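Local coordinates for putative pyrroline carboxylate reductase (Streptococcus pyogenes, PDB 2AHR) that catalyses the NAD(P)H-dependent reduction of 1-pyrroline-5-carboxylate to L-proline, the last step of proline biosynthesis, at the interface of chains A and B. Residues are numbered along the deposited sequence; one frame, centred on the assembly and turned at random. Chains: chain A/B, putative pyrroline carboxylate reductase.

The interface of chains A and B. Residues chain A 162, 167, 171, 252, 255-256; chain B 228-229, 231-232.
B:Thr228 and A:Thr252 meet at the apolar centre, where CG2 of A:Thr252 lies 3.8 Å from CB of B:Thr228 and the two side chains cross at about a right angle. B:Thr228, the first residue of helix 228-239, is set against both helix 158-185 and helix 241-258 of chain A, and its two branches serve different partners. Its methyl CG2 turns to the last turn of helix 241-258, 3.7 Å from CA of A:Ala256. The chi1 of 65° places OG1 between the backbone N and the carbonyl carbon, which turns the hydroxyl to A:Ser167 on helix 158-185. The aliphatic start of A:Lys255 extends this packing: CG, anti to the backbone N (chi1 -179°), lies 3.8 Å from CA of B:Thr228, while CB lies 3.9 Å from the methyl CB of B:Ala231. CB and CG carry this contact.

Further along helix 228-239, B:Gly232 presents its bare CA to the phenol end of A:Tyr171, 3.8 Å from ring carbon CZ. The phenol OH shares a 2.6 Å hydrogen bond with OG1 of A:Thr252, which ties the two chain A helices together beside the glycine. The carbonyl O of B:Thr229 lies at the ring edge, in plane, but its bond from the same OH is weak.

The polar rim is a hydroxyl cluster around A:Ser167, whose OG receives a hydrogen bond from OG1 of B:Thr228 at 3.2 Å. The same OG also gives a weak hydrogen bond to the backbone O of A:Thr162 in its own helix. This patch belongs to a two-fold symmetric interface between two copies of the protein, whose family has a C-terminal dimerisation region, so its twin recurs with the chains exchanged. OG of A:Ser167 is also hydrogen-bonded, in a direction the structure does not settle, to OG1 of B:Thr229, 3.0 Å away.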
ATOM      1  N   THR A 162      20.193  15.580  18.231  1.00 33.50           N
ATOM      2  CA  THR A 162      19.916  16.548  17.163  1.00 34.08           C
ATOM      3  C   THR A 162      18.488  16.389  16.609  1.00 34.06           C
ATOM      4  O   THR A 162      17.763  17.374  16.403  1.00 34.30           O
ATOM      5  CB  THR A 162      20.974  16.454  16.021  1.00 34.78           C
ATOM      6  OG1 THR A 162      22.266  16.830  16.535  1.00 34.59           O
ATOM      7  CG2 THR A 162      20.589  17.356  14.823  1.00 32.90           C
ATOM      8  N   SER A 167      15.778  19.256  15.766  1.00 34.57           N
ATOM      9  CA  SER A 167      14.866  19.148  14.653  1.00 34.81           C
ATOM     10  C   SER A 167      13.417  19.040  15.073  1.00 34.35           C
ATOM     11  O   SER A 167      12.555  19.475  14.337  1.00 35.24           O
ATOM     12  CB  SER A 167      15.203  17.907  13.815  1.00 34.61           C
ATOM     13  OG  SER A 167      16.477  18.066  13.227  1.00 38.35           O
ATOM     14  N   TYR A 171       8.751  19.183  13.710  1.00 32.03           N
ATOM     15  CA  TYR A 171       7.822  18.049  13.667  1.00 32.09           C
ATOM     16  C   TYR A 171       6.646  18.313  14.567  1.00 31.96           C
ATOM     17  O   TYR A 171       5.515  18.025  14.202  1.00 32.17           O
ATOM     18  CB  TYR A 171       8.513  16.723  14.028  1.00 31.56           C
ATOM     19  CG  TYR A 171       9.824  16.539  13.287  1.00 32.22           C
ATOM     20  CD1 TYR A 171      10.013  17.094  12.021  1.00 33.22           C
ATOM     21  CD2 TYR A 171      10.863  15.797  13.837  1.00 33.85           C
ATOM     22  CE1 TYR A 171      11.207  16.935  11.320  1.00 33.93           C
ATOM     23  CE2 TYR A 171      12.070  15.625  13.148  1.00 34.62           C
ATOM     24  CZ  TYR A 171      12.230  16.206  11.888  1.00 35.31           C
ATOM     25  OH  TYR A 171      13.410  16.062  11.196  1.00 34.56           O
ATOM     26  N   THR A 252      16.263  11.842   9.967  1.00 33.05           N
ATOM     27  CA  THR A 252      16.970  13.012  10.485  1.00 32.75           C
ATOM     28  C   THR A 252      18.396  12.621  10.887  1.00 32.72           C
ATOM     29  O   THR A 252      19.358  13.341  10.592  1.00 32.17           O
ATOM     30  CB  THR A 252      16.221  13.612  11.682  1.00 32.74           C
ATOM     31  OG1 THR A 252      14.844  13.839  11.317  1.00 32.30           O
ATOM     32  CG2 THR A 252      16.859  14.924  12.109  1.00 32.87           C
ATOM     33  N   LYS A 255      20.714  11.757   7.975  1.00 34.84           N
ATOM     34  CA  LYS A 255      21.208  12.978   7.323  1.00 35.04           C
ATOM     35  C   LYS A 255      22.319  13.600   8.136  1.00 34.82           C
ATOM     36  O   LYS A 255      23.330  14.022   7.584  1.00 34.49           O
ATOM     37  CB  LYS A 255      20.080  13.998   7.104  1.00 34.50           C
ATOM     38  CG  LYS A 255      20.534  15.262   6.425  1.00 35.12           C
ATOM     39  CD  LYS A 255      20.951  15.042   4.968  1.00 36.63           C
ATOM     40  CE  LYS A 255      21.598  16.307   4.401  1.00 38.12           C
ATOM     41  NZ  LYS A 255      21.908  16.153   2.941  1.00 40.05           N
ATOM     42  N   ALA A 256      22.121  13.680   9.452  1.00 35.31           N
ATOM     43  CA  ALA A 256      23.189  14.112  10.358  1.00 35.46           C
ATOM     44  C   ALA A 256      24.454  13.293  10.111  1.00 35.64           C
ATOM     45  O   ALA A 256      25.524  13.862   9.906  1.00 35.83           O
ATOM     46  CB  ALA A 256      22.756  14.001  11.823  1.00 34.83           C
TER
ATOM     47  N   THR B 228      19.282  18.655   8.422  1.00 31.23           N
ATOM     48  CA  THR B 228      18.716  17.419   8.972  1.00 31.67           C
ATOM     49  C   THR B 228      17.179  17.502   9.108  1.00 31.35           C
ATOM     50  O   THR B 228      16.488  16.537   8.832  1.00 30.96           O
ATOM     51  CB  THR B 228      19.374  17.067  10.333  1.00 31.88           C
ATOM     52  OG1 THR B 228      19.042  18.078  11.300  1.00 33.37           O
ATOM     53  CG2 THR B 228      20.895  17.027  10.206  1.00 31.56           C
ATOM     54  N   THR B 229      16.671  18.661   9.523  1.00 31.49           N
ATOM     55  CA  THR B 229      15.235  18.878   9.773  1.00 32.20           C
ATOM     56  C   THR B 229      14.418  18.703   8.494  1.00 32.20           C
ATOM     57  O   THR B 229      13.406  17.967   8.477  1.00 32.60           O
ATOM     58  CB  THR B 229      14.980  20.297  10.372  1.00 32.33           C
ATOM     59  OG1 THR B 229      15.823  20.498  11.513  1.00 35.09           O
ATOM     60  CG2 THR B 229      13.514  20.494  10.786  1.00 32.10           C
ATOM     61  N   ALA B 231      15.138  16.943   5.988  1.00 30.70           N
ATOM     62  CA  ALA B 231      15.144  15.511   5.634  1.00 31.12           C
ATOM     63  C   ALA B 231      14.074  14.738   6.423  1.00 31.26           C
ATOM     64  O   ALA B 231      13.357  13.898   5.864  1.00 31.31           O
ATOM     65  CB  ALA B 231      16.535  14.914   5.873  1.00 30.51           C
ATOM     66  N   GLY B 232      13.967  15.027   7.721  1.00 31.75           N
ATOM     67  CA  GLY B 232      12.936  14.411   8.570  1.00 32.15           C
ATOM     68  C   GLY B 232      11.543  14.864   8.170  1.00 32.54           C
ATOM     69  O   GLY B 232      10.614  14.054   8.106  1.00 32.79           O
TER